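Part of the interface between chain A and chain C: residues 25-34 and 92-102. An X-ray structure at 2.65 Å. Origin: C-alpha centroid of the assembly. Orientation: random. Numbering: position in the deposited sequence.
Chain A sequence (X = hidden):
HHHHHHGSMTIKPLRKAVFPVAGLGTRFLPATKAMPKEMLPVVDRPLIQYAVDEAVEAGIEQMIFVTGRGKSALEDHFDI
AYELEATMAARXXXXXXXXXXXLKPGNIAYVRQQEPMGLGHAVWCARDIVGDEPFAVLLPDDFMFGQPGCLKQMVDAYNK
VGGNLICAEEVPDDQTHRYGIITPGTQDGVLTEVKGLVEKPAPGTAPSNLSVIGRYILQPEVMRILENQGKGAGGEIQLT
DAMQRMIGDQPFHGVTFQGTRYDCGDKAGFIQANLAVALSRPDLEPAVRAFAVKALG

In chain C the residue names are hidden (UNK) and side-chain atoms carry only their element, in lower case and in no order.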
# COMPACT_ATOMS: atom_id res chain seq x y z
N GLY A 25 -18.74 1.21 4.45
CA GLY A 25 -19.25 2.48 4.96
C GLY A 25 -19.86 3.48 3.98
O GLY A 25 -19.70 4.69 4.15
N THR A 26 -20.56 2.97 2.96
CA THR A 26 -21.18 3.82 1.93
C THR A 26 -21.91 5.05 2.45
O THR A 26 -22.05 6.04 1.74
CB THR A 26 -22.18 3.02 1.08
OG1 THR A 26 -23.30 2.65 1.89
CG2 THR A 26 -21.54 1.77 0.51
N ARG A 27 -22.37 4.99 3.69
CA ARG A 27 -23.09 6.11 4.29
C ARG A 27 -22.24 7.35 4.55
O ARG A 27 -22.77 8.44 4.70
CB ARG A 27 -23.75 5.68 5.59
CG ARG A 27 -24.93 4.76 5.39
CD ARG A 27 -25.70 4.61 6.67
NE ARG A 27 -25.07 3.67 7.57
CZ ARG A 27 -25.25 3.66 8.89
NH1 ARG A 27 -26.03 4.55 9.46
NH2 ARG A 27 -24.64 2.74 9.63
N PHE A 28 -20.92 7.19 4.62
CA PHE A 28 -20.04 8.32 4.87
C PHE A 28 -19.27 8.83 3.64
O PHE A 28 -18.26 9.52 3.79
CB PHE A 28 -19.04 8.00 5.98
CG PHE A 28 -19.47 8.47 7.34
CD1 PHE A 28 -20.35 7.72 8.10
CD2 PHE A 28 -19.00 9.68 7.85
CE1 PHE A 28 -20.76 8.17 9.36
CE2 PHE A 28 -19.40 10.14 9.10
CZ PHE A 28 -20.28 9.39 9.86
N LEU A 29 -19.73 8.47 2.45
CA LEU A 29 -19.06 8.92 1.24
C LEU A 29 -19.16 10.44 1.16
O LEU A 29 -20.11 11.02 1.64
CB LEU A 29 -19.71 8.25 0.01
CG LEU A 29 -19.58 6.72 -0.01
CD1 LEU A 29 -20.44 6.13 -1.09
CD2 LEU A 29 -18.12 6.35 -0.22
N PRO A 30 -18.15 11.09 0.57
CA PRO A 30 -16.97 10.46 -0.02
C PRO A 30 -15.80 10.22 0.92
O PRO A 30 -14.75 9.74 0.47
CB PRO A 30 -16.62 11.41 -1.14
CG PRO A 30 -16.86 12.75 -0.50
CD PRO A 30 -18.19 12.53 0.23
N ALA A 31 -15.98 10.52 2.20
CA ALA A 31 -14.92 10.35 3.19
C ALA A 31 -14.39 8.92 3.25
O ALA A 31 -13.19 8.69 3.40
CB ALA A 31 -15.43 10.78 4.59
N THR A 32 -15.29 7.95 3.13
CA THR A 32 -14.90 6.55 3.20
C THR A 32 -14.61 5.90 1.85
O THR A 32 -14.62 4.68 1.72
CB THR A 32 -15.98 5.70 3.92
OG1 THR A 32 -17.27 5.98 3.36
CG2 THR A 32 -16.02 6.03 5.40
N LYS A 33 -14.34 6.71 0.84
CA LYS A 33 -14.07 6.16 -0.48
C LYS A 33 -12.81 5.32 -0.51
O LYS A 33 -12.75 4.29 -1.17
CB LYS A 33 -13.95 7.28 -1.52
CG LYS A 33 -13.69 6.75 -2.92
CD LYS A 33 -13.54 7.88 -3.92
CE LYS A 33 -13.02 7.38 -5.26
NZ LYS A 33 -12.90 8.50 -6.25
N ALA A 34 -11.79 5.78 0.20
CA ALA A 34 -10.53 5.06 0.23
C ALA A 34 -9.98 4.99 1.63
O ALA A 34 -8.82 4.66 1.84
CB ALA A 34 -9.52 5.74 -0.68
N UNK C 92 -28.38 -0.11 -6.46
CA UNK C 92 -29.10 1.02 -7.02
C UNK C 92 -28.75 2.34 -6.37
O UNK C 92 -29.51 3.30 -6.48
N UNK C 93 -27.62 2.41 -5.67
CA UNK C 93 -27.20 3.65 -5.03
C UNK C 93 -26.47 4.53 -6.04
O UNK C 93 -25.58 4.07 -6.75
c UNK C 93 -26.77 2.05 -0.24
c UNK C 93 -26.05 2.70 -1.42
c UNK C 93 -26.28 3.38 -3.83
n UNK C 93 -25.85 1.50 0.81
c UNK C 93 -27.01 2.93 -2.58
N UNK C 94 -26.87 5.79 -6.12
CA UNK C 94 -26.27 6.75 -7.05
C UNK C 94 -24.82 7.10 -6.72
O UNK C 94 -24.45 7.24 -5.55
c UNK C 94 -27.08 8.05 -7.09
o UNK C 94 -26.42 9.02 -7.89
N UNK C 95 -24.02 7.26 -7.76
CA UNK C 95 -22.61 7.61 -7.61
C UNK C 95 -22.41 9.11 -7.51
O UNK C 95 -21.28 9.59 -7.48
c UNK C 95 -20.77 5.46 -10.31
c UNK C 95 -21.80 7.13 -8.82
c UNK C 95 -21.68 5.63 -9.13
c UNK C 95 -21.14 4.86 -7.93
N UNK C 96 -23.50 9.86 -7.47
CA UNK C 96 -23.42 11.31 -7.38
C UNK C 96 -22.63 11.75 -6.15
O UNK C 96 -21.97 12.80 -6.16
o UNK C 96 -24.93 11.40 -9.63
c UNK C 96 -24.82 11.93 -7.32
o UNK C 96 -26.63 12.49 -8.76
c UNK C 96 -25.51 11.94 -8.67
N UNK C 97 -22.70 10.95 -5.10
CA UNK C 97 -22.03 11.26 -3.85
C UNK C 97 -20.51 11.32 -4.03
O UNK C 97 -19.80 11.86 -3.18
c UNK C 97 -21.75 8.88 -3.11
c UNK C 97 -22.40 10.20 -2.79
c UNK C 97 -21.99 10.68 -1.44
N UNK C 98 -20.03 10.79 -5.15
CA UNK C 98 -18.60 10.77 -5.46
C UNK C 98 -18.21 11.84 -6.46
O UNK C 98 -17.05 11.94 -6.87
c UNK C 98 -18.22 9.38 -6.02
c UNK C 98 -17.69 8.25 -5.12
c UNK C 98 -18.09 6.94 -5.68
c UNK C 98 -18.20 8.36 -3.73
N UNK C 99 -19.18 12.65 -6.88
CA UNK C 99 -18.94 13.70 -7.86
C UNK C 99 -17.84 14.64 -7.41
O UNK C 99 -17.95 15.25 -6.35
c UNK C 99 -21.01 14.07 -9.27
c UNK C 99 -20.22 14.52 -8.06
o UNK C 99 -20.76 12.97 -9.82
o UNK C 99 -21.91 14.84 -9.67
N UNK C 100 -16.79 14.76 -8.21
CA UNK C 100 -15.72 15.66 -7.83
C UNK C 100 -14.55 14.96 -7.16
O UNK C 100 -13.53 15.58 -6.86
N UNK C 101 -14.69 13.66 -6.92
CA UNK C 101 -13.61 12.92 -6.29
C UNK C 101 -12.67 12.40 -7.35
O UNK C 101 -11.60 11.90 -7.04
c UNK C 101 -15.00 12.14 -4.37
o UNK C 101 -14.80 10.81 -6.36
c UNK C 101 -14.10 11.70 -5.49
N UNK C 102 -13.06 12.50 -8.61
CA UNK C 102 -12.20 12.01 -9.66
C UNK C 102 -12.11 13.02 -10.77
O UNK C 102 -13.13 13.49 -11.27
c UNK C 102 -12.41 8.68 -11.52
n UNK C 102 -14.45 7.34 -12.91
c UNK C 102 -14.04 8.51 -13.35
n UNK C 102 -14.59 9.03 -14.43
c UNK C 102 -12.76 10.70 -10.20
c UNK C 102 -11.72 9.81 -10.81
n UNK C 102 -13.08 9.17 -12.71

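Position 92 has no side-chain atoms and a positive phi of 56°, which favours glycine. It touches nothing on chain A within this stretch. It is G92(C).

Position 93 carries four carbons in a row ending in a nitrogen. That nitrogen lies 3.0 Å from OG1 of T26(A). An unbranched chain of this length with a terminal amine is lysine, K93(C). Its NZ donates a hydrogen bond to the T26(A) hydroxyl oxygen.

Position 94 has one carbon, then one oxygen. It does not reach chain A. This is S94(C), whose OG accepts a hydrogen bond from the backbone N of position 96, at 3.1 Å.

Position 95 has four carbons, forked at the second. Its CA-to-CB bond points away from chain A. The fork marks L95(C).

Position 96 has two carbons, the second carrying two oxygens. It is out of reach of chain A and poorly ordered. Two oxygens on a two-carbon chain give aspartate, D96(C).

Position 97 has one carbon carrying two more. One of the outer carbons lies 3.6 Å from CB of L29(A). Branching at CB with carbon alone means valine, V97(C). Its CG2 is the atom in that contact, and its backbone O lies 3.8 Å from CB of P30(A).

Position 98 again has four carbons, forked at the second. Its CA-to-CB bond points sideways, yet the end of the side chain comes nearer. One terminal carbon lies 4.0 Å from CB of L29(A) and 4.3 Å from CB of P30(A). It is L98(C), and that carbon is CD1.

Position 99 has two carbons, the second with two oxygens. Its CA-to-CB bond points away from chain A, and it makes no contact there. It is D99(C).

Position 100 has no side-chain atoms. With phi 97° and psi -5°, a CB would jam against the carbonyl O of D99(C). It is G100(C).

Position 101 has one carbon carrying one oxygen and one carbon. The oxygen lies 3.0 Å from NZ of K33(A); the outer carbon lies 3.7 Å from CB of P30(A). It is T101(C).

Position 102 has three carbons, a nitrogen, then a carbon with two more nitrogens. Its end leads away from chain A. This guanidinium is R102(C).

In the apolar middle, L29(A) packs against the side chains of V97(C) and L98(C), and P30(A) packs against that of L98(C) and rests on the backbone O of V97(C). Two lysines, one from each chain, bond to threonine hydroxyls. The extended K33(A) passes L98(C) before its NZ donates to OG1 of T101(C). OG1 of T101(C) also donates to the backbone O of L98(C), at 2.6 Å, within the type II turn from L98(C) to T101(C).

Chain C, residues 92-102: GKSLDVLDGTR
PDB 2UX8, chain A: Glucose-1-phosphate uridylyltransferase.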